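Local coordinates for protein lipase (Rhizopus chinensis, PDB 6A0W) that probably hydrolyses ester bonds of triacylglycerols and related lipids, as a class 3 lipase of the alpha/beta hydrolase fold, at residues A[52-57]-A[91-96]; A[118-123]-A[137-142]; A[233-238]-A[273-278]. All blocks are in the same frame, centred on the assembly; numbering follows the deposited sequence.

Interaction 1. Residues A[52-57]-A[91-96]; sequences ATAYCR and NGFILR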
ATOM      1  N   ALA A  52       3.192  -6.572   6.348  1.00 26.89           N
ATOM      2  CA  ALA A  52       4.045  -6.402   7.526  1.00 25.77           C
ATOM      3  C   ALA A  52       5.269  -7.270   7.516  1.00 25.35           C
ATOM      4  O   ALA A  52       6.274  -6.925   8.152  1.00 29.70           O
ATOM      5  CB  ALA A  52       3.243  -6.655   8.824  1.00 29.66           C
ATOM      6  N   THR A  53       5.181  -8.435   6.881  1.00 26.66           N
ATOM      7  CA  THR A  53       6.294  -9.367   6.878  1.00 33.91           C
ATOM      8  C   THR A  53       7.492  -8.808   6.100  1.00 34.36           C
ATOM      9  O   THR A  53       8.610  -9.261   6.283  1.00 30.91           O
ATOM     10  CB  THR A  53       5.927 -10.719   6.249  1.00 36.76           C
ATOM     11  OG1 THR A  53       5.558 -10.538   4.873  1.00 33.53           O
ATOM     12  CG2 THR A  53       4.785 -11.373   7.027  1.00 36.29           C
ATOM     13  N   ALA A  54       7.277  -7.789   5.280  1.00 31.45           N
ATOM     14  CA  ALA A  54       8.363  -7.310   4.457  1.00 36.07           C
ATOM     15  C   ALA A  54       9.428  -6.628   5.293  1.00 38.97           C
ATOM     16  O   ALA A  54      10.552  -6.414   4.817  1.00 29.81           O
ATOM     17  CB  ALA A  54       7.847  -6.359   3.409  1.00 28.60           C
ATOM     18  N   TYR A  55       9.045  -6.192   6.496  1.00 36.78           N
ATOM     19  CA  TYR A  55       9.985  -5.513   7.378  1.00 31.55           C
ATOM     20  C   TYR A  55      10.766  -6.488   8.215  1.00 31.37           C
ATOM     21  O   TYR A  55      11.600  -6.064   9.008  1.00 36.27           O
ATOM     22  CB  TYR A  55       9.269  -4.515   8.266  1.00 31.20           C
ATOM     23  CG  TYR A  55       8.614  -3.391   7.539  1.00 28.61           C
ATOM     24  CD1 TYR A  55       9.331  -2.240   7.211  1.00 32.71           C
ATOM     25  CD2 TYR A  55       7.266  -3.422   7.226  1.00 29.12           C
ATOM     26  CE1 TYR A  55       8.754  -1.186   6.527  1.00 28.49           C
ATOM     27  CE2 TYR A  55       6.653  -2.317   6.615  1.00 26.72           C
ATOM     28  CZ  TYR A  55       7.399  -1.220   6.254  1.00 27.79           C
ATOM     29  OH  TYR A  55       6.820  -0.190   5.564  1.00 27.56           O
ATOM     30  N   CYS A  56      10.453  -7.776   8.117  1.00 30.32           N
ATOM     31  CA  CYS A  56      11.218  -8.784   8.816  1.00 32.79           C
ATOM     32  C   CYS A  56      12.527  -9.135   8.059  1.00 41.60           C
ATOM     33  O   CYS A  56      12.488  -9.648   6.941  1.00 33.84           O
ATOM     34  CB  CYS A  56      10.362 -10.042   8.994  1.00 31.29           C
ATOM     35  SG  CYS A  56       8.778  -9.807   9.838  1.00 37.30           S
ATOM     36  N   ARG A  57      13.669  -9.005   8.732  1.00 36.46           N
ATOM     37  CA  ARG A  57      14.952  -9.293   8.113  1.00 38.87           C
ATOM     38  C   ARG A  57      15.069 -10.777   7.804  1.00 36.99           C
ATOM     39  O   ARG A  57      15.806 -11.158   6.902  1.00 36.17           O
ATOM     40  CB  ARG A  57      16.136  -8.884   8.993  1.00 47.13           C
ATOM     41  CG  ARG A  57      16.143  -7.474   9.568  1.00 51.69           C
ATOM     42  CD  ARG A  57      16.431  -6.375   8.568  1.00 53.41           C
ATOM     43  NE  ARG A  57      17.670  -6.509   7.804  1.00 53.36           N
ATOM     44  CZ  ARG A  57      17.917  -5.804   6.699  1.00 62.35           C
ATOM     45  NH1 ARG A  57      17.041  -4.889   6.273  1.00 48.19           N
ATOM     46  NH2 ARG A  57      19.017  -6.028   5.981  1.00 56.11           N
ATOM     47  N   ASN A  91      12.607  -2.966  -0.823  1.00 29.74           N
ATOM     48  CA  ASN A  91      12.766  -4.391  -0.654  1.00 29.95           C
ATOM     49  C   ASN A  91      11.432  -5.047  -0.994  1.00 34.17           C
ATOM     50  O   ASN A  91      10.390  -4.420  -0.906  1.00 32.37           O
ATOM     51  CB  ASN A  91      13.130  -4.715   0.799  1.00 34.00           C
ATOM     52  CG  ASN A  91      14.461  -4.101   1.242  1.00 35.28           C
ATOM     53  OD1 ASN A  91      15.457  -4.804   1.227  1.00 38.52           O
ATOM     54  ND2 ASN A  91      14.468  -2.835   1.702  1.00 29.59           N
ATOM     55  N   GLY A  92      11.453  -6.330  -1.326  1.00 31.74           N
ATOM     56  CA  GLY A  92      10.233  -7.043  -1.593  1.00 29.75           C
ATOM     57  C   GLY A  92      10.467  -8.504  -1.832  1.00 31.12           C
ATOM     58  O   GLY A  92      11.600  -9.010  -1.773  1.00 32.34           O
ATOM     59  N   PHE A  93       9.365  -9.182  -2.067  1.00 27.58           N
ATOM     60  CA  PHE A  93       9.377 -10.595  -2.276  1.00 28.19           C
ATOM     61  C   PHE A  93       8.191 -11.051  -3.103  1.00 29.37           C
ATOM     62  O   PHE A  93       7.193 -10.349  -3.210  1.00 27.69           O
ATOM     63  CB  PHE A  93       9.429 -11.347  -0.941  1.00 25.14           C
ATOM     64  CG  PHE A  93       8.220 -11.168  -0.059  1.00 29.33           C
ATOM     65  CD1 PHE A  93       7.118 -12.003  -0.199  1.00 30.41           C
ATOM     66  CD2 PHE A  93       8.292 -10.376   1.074  1.00 30.46           C
ATOM     67  CE1 PHE A  93       6.030 -11.877   0.650  1.00 32.49           C
ATOM     68  CE2 PHE A  93       7.220 -10.268   1.955  1.00 30.34           C
ATOM     69  CZ  PHE A  93       6.092 -11.042   1.754  1.00 30.00           C
ATOM     70  N   ILE A  94       8.293 -12.286  -3.599  1.00 28.37           N
ATOM     71  CA  ILE A  94       7.216 -12.974  -4.237  1.00 26.74           C
ATOM     72  C   ILE A  94       7.070 -14.222  -3.388  1.00 27.42           C
ATOM     73  O   ILE A  94       8.049 -14.924  -3.135  1.00 30.79           O
ATOM     74  CB  ILE A  94       7.604 -13.461  -5.659  1.00 32.72           C
ATOM     75  CG1 ILE A  94       8.064 -12.312  -6.561  1.00 37.60           C
ATOM     76  CG2 ILE A  94       6.489 -14.289  -6.262  1.00 32.07           C
ATOM     77  CD1 ILE A  94       7.111 -11.178  -6.589  1.00 40.95           C
ATOM     78  N   LEU A  95       5.827 -14.580  -3.132  1.00 28.33           N
ATOM     79  CA  LEU A  95       5.465 -15.693  -2.287  1.00 28.98           C
ATOM     80  C   LEU A  95       4.262 -16.381  -2.922  1.00 31.63           C
ATOM     81  O   LEU A  95       3.342 -15.733  -3.418  1.00 33.61           O
ATOM     82  CB  LEU A  95       5.077 -15.162  -0.903  1.00 30.84           C
ATOM     83  CG  LEU A  95       4.615 -16.184   0.137  1.00 34.10           C
ATOM     84  CD1 LEU A  95       5.855 -16.687   0.868  1.00 31.12           C
ATOM     85  CD2 LEU A  95       3.668 -15.479   1.108  1.00 34.32           C
ATOM     86  N   ARG A  96       4.234 -17.705  -2.849  1.00 32.79           N
ATOM     87  CA  ARG A  96       3.099 -18.447  -3.329  1.00 33.02           C
ATOM     88  C   ARG A  96       2.473 -19.258  -2.190  1.00 33.53           C
ATOM     89  O   ARG A  96       3.184 -19.928  -1.411  1.00 36.45           O
ATOM     90  CB  ARG A  96       3.516 -19.377  -4.471  1.00 33.67           C
ATOM     91  CG  ARG A  96       2.319 -19.956  -5.198  1.00 39.67           C
ATOM     92  CD  ARG A  96       2.712 -20.906  -6.331  1.00 42.00           C
ATOM     93  NE  ARG A  96       3.000 -22.215  -5.795  1.00 41.27           N
ATOM     94  CZ  ARG A  96       4.215 -22.711  -5.558  1.00 39.78           C
ATOM     95  NH1 ARG A  96       5.311 -22.142  -6.033  1.00 39.37           N
ATOM     96  NH2 ARG A  96       4.307 -23.848  -4.884  1.00 49.82           N
TER
HETATM   97  O   HOH W   1      17.313  -3.828   3.245  1.00 45.42           O

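Interaction 2. Residues A[118-123]-A[137-142]; sequences TDMVFT and AGFLSS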
ATOM      1  N   THR A 118       9.343  13.626   6.473  1.00 39.31           N
ATOM      2  CA  THR A 118       9.852  14.996   6.627  1.00 37.15           C
ATOM      3  C   THR A 118      10.765  15.400   5.460  1.00 35.17           C
ATOM      4  O   THR A 118      10.674  16.500   4.998  1.00 35.49           O
ATOM      5  CB  THR A 118      10.584  15.244   7.960  1.00 39.91           C
ATOM      6  OG1 THR A 118      11.808  14.524   7.945  1.00 56.71           O
ATOM      7  CG2 THR A 118       9.772  14.802   9.130  1.00 34.25           C
ATOM      8  N   ASP A 119      11.534  14.486   4.879  1.00 33.41           N
ATOM      9  CA  ASP A 119      12.459  14.864   3.797  1.00 35.71           C
ATOM     10  C   ASP A 119      11.854  14.739   2.420  1.00 35.10           C
ATOM     11  O   ASP A 119      12.562  14.883   1.425  1.00 36.74           O
ATOM     12  CB  ASP A 119      13.717  13.985   3.848  1.00 36.87           C
ATOM     13  CG  ASP A 119      14.552  14.236   5.105  1.00 46.20           C
ATOM     14  OD1 ASP A 119      14.204  15.192   5.836  1.00 39.18           O
ATOM     15  OD2 ASP A 119      15.444  13.412   5.425  1.00 39.76           O
ATOM     16  N   MET A 120      10.609  14.265   2.339  1.00 37.14           N
ATOM     17  CA  MET A 120      10.083  13.782   1.058  1.00 37.75           C
ATOM     18  C   MET A 120      10.113  14.989   0.121  1.00 33.17           C
ATOM     19  O   MET A 120       9.724  16.057   0.544  1.00 33.02           O
ATOM     20  CB  MET A 120       8.627  13.297   1.222  1.00 39.37           C
ATOM     21  CG  MET A 120       8.017  12.739  -0.053  1.00 37.94           C
ATOM     22  SD  MET A 120       6.352  12.098   0.240  1.00 37.62           S
ATOM     23  CE  MET A 120       6.762  10.601   1.128  1.00 39.45           C
ATOM     24  N   VAL A 121      10.431  14.789  -1.149  1.00 34.52           N
ATOM     25  CA  VAL A 121      10.252  15.838  -2.152  1.00 40.48           C
ATOM     26  C   VAL A 121       9.146  15.451  -3.149  1.00 37.28           C
ATOM     27  O   VAL A 121       9.014  14.291  -3.546  1.00 42.66           O
ATOM     28  CB  VAL A 121      11.561  16.138  -2.916  1.00 42.58           C
ATOM     29  CG1 VAL A 121      12.702  16.458  -1.952  1.00 48.96           C
ATOM     30  CG2 VAL A 121      11.967  15.009  -3.837  1.00 49.06           C
ATOM     31  N   PHE A 122       8.463  16.458  -3.657  1.00 39.48           N
ATOM     32  CA  PHE A 122       7.185  16.271  -4.344  1.00 44.63           C
ATOM     33  C   PHE A 122       7.297  16.224  -5.855  1.00 46.21           C
ATOM     34  O   PHE A 122       6.325  15.919  -6.535  1.00 44.49           O
ATOM     35  CB  PHE A 122       6.197  17.371  -3.941  1.00 39.83           C
ATOM     36  CG  PHE A 122       5.998  17.492  -2.464  1.00 39.52           C
ATOM     37  CD1 PHE A 122       6.152  16.391  -1.629  1.00 38.46           C
ATOM     38  CD2 PHE A 122       5.711  18.715  -1.908  1.00 41.19           C
ATOM     39  CE1 PHE A 122       5.996  16.510  -0.265  1.00 41.39           C
ATOM     40  CE2 PHE A 122       5.568  18.849  -0.547  1.00 47.81           C
ATOM     41  CZ  PHE A 122       5.691  17.747   0.278  1.00 42.89           C
ATOM     42  N   THR A 123       8.505  16.394  -6.375  1.00 44.25           N
ATOM     43  CA  THR A 123       8.730  16.446  -7.810  1.00 36.03           C
ATOM     44  C   THR A 123       8.154  15.236  -8.557  1.00 40.90           C
ATOM     45  O   THR A 123       8.420  14.089  -8.215  1.00 34.65           O
ATOM     46  CB  THR A 123      10.245  16.482  -8.076  1.00 42.57           C
ATOM     47  OG1 THR A 123      10.824  17.453  -7.224  1.00 43.69           O
ATOM     48  CG2 THR A 123      10.568  16.850  -9.504  1.00 48.68           C
ATOM     49  N   ALA A 137       8.672  11.265  -8.469  1.00 34.83           N
ATOM     50  CA  ALA A 137       9.901  10.839  -9.174  1.00 33.73           C
ATOM     51  C   ALA A 137      10.686   9.771  -8.413  1.00 29.62           C
ATOM     52  O   ALA A 137      11.176   8.779  -8.986  1.00 33.27           O
ATOM     53  CB  ALA A 137      10.804  12.037  -9.419  1.00 36.09           C
ATOM     54  N   GLY A 138      10.746   9.958  -7.105  1.00 30.52           N
ATOM     55  CA  GLY A 138      11.360   8.975  -6.210  1.00 33.73           C
ATOM     56  C   GLY A 138      10.708   7.617  -6.302  1.00 34.20           C
ATOM     57  O   GLY A 138      11.386   6.610  -6.504  1.00 28.72           O
ATOM     58  N   PHE A 139       9.381   7.556  -6.149  1.00 31.33           N
ATOM     59  CA  PHE A 139       8.767   6.240  -6.143  1.00 27.14           C
ATOM     60  C   PHE A 139       9.058   5.529  -7.468  1.00 26.15           C
ATOM     61  O   PHE A 139       9.248   4.311  -7.529  1.00 28.23           O
ATOM     62  CB  PHE A 139       7.258   6.325  -5.873  1.00 28.72           C
ATOM     63  CG  PHE A 139       6.867   7.063  -4.602  1.00 26.58           C
ATOM     64  CD1 PHE A 139       7.716   7.193  -3.525  1.00 33.08           C
ATOM     65  CD2 PHE A 139       5.590   7.577  -4.477  1.00 30.31           C
ATOM     66  CE1 PHE A 139       7.351   7.949  -2.419  1.00 29.26           C
ATOM     67  CE2 PHE A 139       5.193   8.302  -3.368  1.00 27.66           C
ATOM     68  CZ  PHE A 139       6.070   8.465  -2.319  1.00 33.41           C
ATOM     69  N   LEU A 140       8.920   6.256  -8.567  1.00 29.86           N
ATOM     70  CA  LEU A 140       9.097   5.664  -9.885  1.00 29.67           C
ATOM     71  C   LEU A 140      10.535   5.203 -10.152  1.00 29.95           C
ATOM     72  O   LEU A 140      10.734   4.135 -10.736  1.00 35.22           O
ATOM     73  CB  LEU A 140       8.650   6.647 -10.983  1.00 35.56           C
ATOM     74  CG  LEU A 140       8.628   6.087 -12.410  1.00 40.67           C
ATOM     75  CD1 LEU A 140       7.574   5.032 -12.564  1.00 40.44           C
ATOM     76  CD2 LEU A 140       8.384   7.191 -13.437  1.00 49.66           C
ATOM     77  N   SER A 141      11.540   5.948  -9.691  1.00 35.08           N
ATOM     78  CA  SER A 141      12.937   5.442  -9.778  1.00 39.72           C
ATOM     79  C   SER A 141      13.150   4.153  -9.021  1.00 33.60           C
ATOM     80  O   SER A 141      13.742   3.211  -9.546  1.00 34.76           O
ATOM     81  CB  SER A 141      13.962   6.450  -9.247  1.00 41.60           C
ATOM     82  OG  SER A 141      13.309   7.527  -8.622  1.00 64.66           O
ATOM     83  N   SER A 142      12.570   4.066  -7.828  1.00 32.18           N
ATOM     84  CA  SER A 142      12.680   2.834  -7.059  1.00 32.31           C
ATOM     85  C   SER A 142      12.008   1.681  -7.789  1.00 34.91           C
ATOM     86  O   SER A 142      12.573   0.576  -7.899  1.00 34.25           O
ATOM     87  CB  SER A 142      12.106   2.998  -5.637  1.00 34.04           C
ATOM     88  OG  SER A 142      12.662   4.101  -4.969  1.00 32.01           O
TER

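Interaction 3. Residues A[233-238]-A[273-278]; sequences VPHVPP and NSIVPF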
ATOM      1  N   VAL A 233       0.507   9.511   6.602  1.00 26.90           N
ATOM      2  CA  VAL A 233       1.168   9.226   5.333  1.00 29.98           C
ATOM      3  C   VAL A 233       0.213   9.289   4.109  1.00 28.89           C
ATOM      4  O   VAL A 233       0.624   9.687   2.991  1.00 27.58           O
ATOM      5  CB  VAL A 233       1.983   7.897   5.371  1.00 31.36           C
ATOM      6  CG1 VAL A 233       2.646   7.667   4.015  1.00 29.01           C
ATOM      7  CG2 VAL A 233       3.098   7.981   6.406  1.00 32.86           C
ATOM      8  N   PRO A 234      -1.050   8.863   4.295  1.00 31.39           N
ATOM      9  CA  PRO A 234      -1.959   8.956   3.156  1.00 27.26           C
ATOM     10  C   PRO A 234      -2.352  10.372   2.777  1.00 29.01           C
ATOM     11  O   PRO A 234      -3.152  10.572   1.844  1.00 32.36           O
ATOM     12  CB  PRO A 234      -3.186   8.146   3.615  1.00 26.51           C
ATOM     13  CG  PRO A 234      -2.582   7.098   4.518  1.00 27.60           C
ATOM     14  CD  PRO A 234      -1.461   7.791   5.239  1.00 27.61           C
ATOM     15  N   HIS A 235      -1.869  11.323   3.556  1.00 30.67           N
ATOM     16  CA  HIS A 235      -2.149  12.718   3.319  1.00 33.32           C
ATOM     17  C   HIS A 235      -0.944  13.465   2.770  1.00 35.55           C
ATOM     18  O   HIS A 235      -0.968  14.694   2.737  1.00 28.11           O
ATOM     19  CB  HIS A 235      -2.640  13.385   4.620  1.00 31.46           C
ATOM     20  CG  HIS A 235      -3.822  12.690   5.212  1.00 31.55           C
ATOM     21  ND1 HIS A 235      -5.060  12.725   4.603  1.00 30.30           N
ATOM     22  CD2 HIS A 235      -3.898  11.733   6.169  1.00 30.83           C
ATOM     23  CE1 HIS A 235      -5.879  11.905   5.250  1.00 36.76           C
ATOM     24  NE2 HIS A 235      -5.198  11.272   6.188  1.00 32.83           N
ATOM     25  N   VAL A 236       0.082  12.742   2.328  1.00 31.28           N
ATOM     26  CA  VAL A 236       1.196  13.372   1.619  1.00 29.61           C
ATOM     27  C   VAL A 236       1.476  12.536   0.367  1.00 31.14           C
ATOM     28  O   VAL A 236       1.208  11.335   0.350  1.00 31.08           O
ATOM     29  CB  VAL A 236       2.486  13.451   2.475  1.00 28.34           C
ATOM     30  CG1 VAL A 236       2.247  14.148   3.790  1.00 32.67           C
ATOM     31  CG2 VAL A 236       3.040  12.066   2.725  1.00 38.19           C
ATOM     32  N   PRO A 237       2.119  13.118  -0.647  1.00 32.93           N
ATOM     33  CA  PRO A 237       2.304  14.553  -0.817  1.00 34.01           C
ATOM     34  C   PRO A 237       0.982  15.290  -0.927  1.00 32.08           C
ATOM     35  O   PRO A 237      -0.043  14.671  -1.181  1.00 32.86           O
ATOM     36  CB  PRO A 237       3.011  14.645  -2.172  1.00 36.98           C
ATOM     37  CG  PRO A 237       3.662  13.341  -2.378  1.00 36.00           C
ATOM     38  CD  PRO A 237       2.876  12.322  -1.621  1.00 38.17           C
ATOM     39  N   PRO A 238       1.024  16.610  -0.966  1.00 37.32           N
ATOM     40  CA  PRO A 238      -0.236  17.361  -0.881  1.00 38.82           C
ATOM     41  C   PRO A 238      -1.034  17.345  -2.176  1.00 38.52           C
ATOM     42  O   PRO A 238      -0.471  17.432  -3.269  1.00 34.93           O
ATOM     43  CB  PRO A 238       0.246  18.785  -0.587  1.00 46.92           C
ATOM     44  CG  PRO A 238       1.623  18.606  -0.005  1.00 42.08           C
ATOM     45  CD  PRO A 238       2.191  17.489  -0.826  1.00 39.43           C
ATOM     46  N   ASN A 273      -9.578  11.954   5.341  1.00 31.64           N
ATOM     47  CA  ASN A 273      -9.339  13.373   5.077  1.00 31.70           C
ATOM     48  C   ASN A 273     -10.127  14.268   6.027  1.00 36.10           C
ATOM     49  O   ASN A 273      -9.775  15.434   6.192  1.00 35.12           O
ATOM     50  CB  ASN A 273      -9.677  13.753   3.634  1.00 29.72           C
ATOM     51  CG  ASN A 273      -8.689  13.164   2.651  1.00 34.95           C
ATOM     52  OD1 ASN A 273      -7.532  12.944   2.997  1.00 32.87           O
ATOM     53  ND2 ASN A 273      -9.133  12.919   1.427  1.00 27.24           N
ATOM     54  N   SER A 274     -11.134  13.702   6.681  1.00 36.86           N
ATOM     55  CA  SER A 274     -11.931  14.428   7.694  1.00 38.94           C
ATOM     56  C   SER A 274     -11.170  14.715   8.984  1.00 43.08           C
ATOM     57  O   SER A 274     -11.629  15.554   9.724  1.00 39.03           O
ATOM     58  CB  SER A 274     -13.239  13.671   8.034  1.00 35.81           C
ATOM     59  OG  SER A 274     -13.015  12.510   8.799  1.00 35.00           O
ATOM     60  N   ILE A 275     -10.046  14.044   9.275  1.00 39.57           N
ATOM     61  CA  ILE A 275      -9.254  14.375  10.470  1.00 33.88           C
ATOM     62  C   ILE A 275      -8.040  15.318  10.236  1.00 42.86           C
ATOM     63  O   ILE A 275      -7.362  15.728  11.178  1.00 38.81           O
ATOM     64  CB  ILE A 275      -8.836  13.130  11.293  1.00 40.73           C
ATOM     65  CG1 ILE A 275      -8.000  12.114  10.487  1.00 39.31           C
ATOM     66  CG2 ILE A 275     -10.062  12.432  11.864  1.00 39.30           C
ATOM     67  CD1 ILE A 275      -6.570  12.535  10.267  1.00 35.68           C
ATOM     68  N   VAL A 276      -7.820  15.734   9.003  1.00 36.55           N
ATOM     69  CA  VAL A 276      -6.725  16.621   8.652  1.00 38.84           C
ATOM     70  C   VAL A 276      -7.003  17.987   9.279  1.00 43.02           C
ATOM     71  O   VAL A 276      -8.128  18.405   9.229  1.00 39.92           O
ATOM     72  CB  VAL A 276      -6.660  16.714   7.122  1.00 39.68           C
ATOM     73  CG1 VAL A 276      -5.898  17.928   6.626  1.00 45.90           C
ATOM     74  CG2 VAL A 276      -6.046  15.446   6.539  1.00 38.64           C
ATOM     75  N   PRO A 277      -6.055  18.630   9.962  1.00 48.44           N
ATOM     76  CA  PRO A 277      -4.603  18.350   9.875  1.00 41.12           C
ATOM     77  C   PRO A 277      -4.044  17.715  11.138  1.00 43.57           C
ATOM     78  O   PRO A 277      -2.832  17.706  11.389  1.00 36.28           O
ATOM     79  CB  PRO A 277      -4.000  19.745   9.669  1.00 46.77           C
ATOM     80  CG  PRO A 277      -4.941  20.648  10.433  1.00 47.86           C
ATOM     81  CD  PRO A 277      -6.329  20.065  10.191  1.00 43.83           C
ATOM     82  N   PHE A 278      -4.929  17.112  11.905  1.00 35.31           N
ATOM     83  CA  PHE A 278      -4.542  16.492  13.147  1.00 38.06           C
ATOM     84  C   PHE A 278      -4.164  15.051  12.872  1.00 35.42           C
ATOM     85  O   PHE A 278      -4.903  14.121  13.203  1.00 38.38           O
ATOM     86  CB  PHE A 278      -5.688  16.595  14.174  1.00 43.44           C
ATOM     87  CG  PHE A 278      -6.107  18.012  14.463  1.00 50.40           C
ATOM     88  CD1 PHE A 278      -5.313  18.830  15.250  1.00 65.46           C
ATOM     89  CD2 PHE A 278      -7.262  18.535  13.921  1.00 55.31           C
ATOM     90  CE1 PHE A 278      -5.680  20.127  15.525  1.00 66.18           C
ATOM     91  CE2 PHE A 278      -7.623  19.841  14.174  1.00 62.00           C
ATOM     92  CZ  PHE A 278      -6.836  20.636  14.980  1.00 68.60           C
TER
HETATM   93  O   HOH W   2      -6.015  11.178   1.714  1.00 30.94           O

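Interaction 1. Residues A[52-57]-A[91-96]
T53 OG1 is hydrogen-bonded to V50 O and also lies at the edge of the F93 ring, near the ring plane, 3.2 Å from F93 CZ. Its chi1 of 62° sets it between the backbone N and the carbonyl carbon. The hydroxyl therefore turns back to its own helix while its oxygen rests on the aromatic edge. The two side chains cross at about a right angle. A54 meets the next corner of the ring: its CA is 4.0 Å from F93 CE2. A water links the segments indirectly. It donates to N91 OD1 at 2.9 Å and accepts from R57 NH1 at 3.2 Å. T84 OG1 bonds to the same N91 oxygen. The chain leaves the helix in a type I turn from T53 to C56, and C56 is joined to C295 by a disulfide. F93 also meets the ring of W65. The end of helix 38-53 thus rests on strand 90-97, which runs antiparallel between strands 78-85 and 102-108, while I94 packs against helix 137-160.

Interaction 2. Residues A[118-123]-A[137-142]
T123 and A137 make the tight part of this contact. A137 N donates to T123 O at 2.8 Å, with an N-H...O angle of 161°. The donor lies in the carbonyl plane, and the C=O...N angle is 157°, so the carbonyl points almost straight at the start of helix 137-160. A137 CB presses on the same oxygen, 3.4 Å from T123 O. One carbonyl thus meets both the N-H and the methyl of the first helical residue. The second touch is looser and purely apolar. M120 CE comes to the edge of the F139 ring, near its plane, 4.1 Å from F139 CZ. M120 starts with CG anti to the backbone N (chi1 -178°), runs on extended, and bends at its last torsion, which turns the methyl toward F139. The two side chains cross at about a right angle. F139 is buried: its ring stacks on H136 and packs against L173 and A176 of helix 173-188. T123 lies on the solvent side. T123 CB comes no closer than 4.7 Å to A137 CB. Helix 113-118, just before this loop, probably corresponds to the lid of related fungal lipases. The chemistry implies one directional bond at the helix start and one undirected apolar touch beside it. The bond from A137 N uses an N-H of the first helical turn, and the positive end of the helix would probably strengthen it. M120 meets F139 by apolar contact alone, which sets no direction; it also packs on P237.

Interaction 3. Residues A[233-238]-A[273-278]
H235 is packed against V276 and N273 in a contact between two loops, a CH-pi touch on the ring face with a polar group at the ring edge. One loop lies between strands 223-228 and 248-252. The other follows strand 258-262. V276 CG2 sits over one face of the imidazole, 3.8 Å from the ring centroid and 24° off its normal. It lies toward the rim, and H235 ND1 is its nearest ring atom, at 3.5 Å. CG2 reaches this place because it is anti to the carbonyl carbon of V276, beside the backbone N. N273 OD1 comes to the edge of the same ring, in its plane, 3.0 Å from H235 ND1 and 3.0 Å from H235 CE1. The amide is turned 66° from the ring. Its other end is tied down, since N273 ND2 bonds to T268 O and to E267 OE1. A water sits between the loops, 2.7 Å from N273 OD1 and 2.9 Å from P234 O, placed to bridge them. P234 O also accepts from H245 NE2. M8 of strand 8-9 touches both H235 and V276, and P277 O bonds to T9 OG1. M8 and T9 lie near the N terminus, and so probably belong to the N-terminal segment reported to regulate substrate binding affinity. The chemistry implies a mixed grip on a buried imidazole. V276 shields part of one face by apolar contact. At the edge, N273 OD1 would probably be attracted by the polarised C-H of H235 CE1.

In the fold
The three contacts follow in series along the chain; none nests within or crosses another. Interaction 1 comes first and closes a loop that holds helix 68-73 and strand 78-85, tying helix 38-53 to the edge region of the sheet. Interaction 2 closes a shorter loop with strands 124-126 and 134-136, joining the chain after helix 113-118 to helix 137-160. Interaction 3 closes a loop that includes strands 248-252 and 258-262, on the other side of the chain's centre from interaction 1. Interactions 2 and 3 touch: F122 packs on P237 and P238, with F122 CD1 3.6 Å from P237 CB. Interaction 1 touches neither.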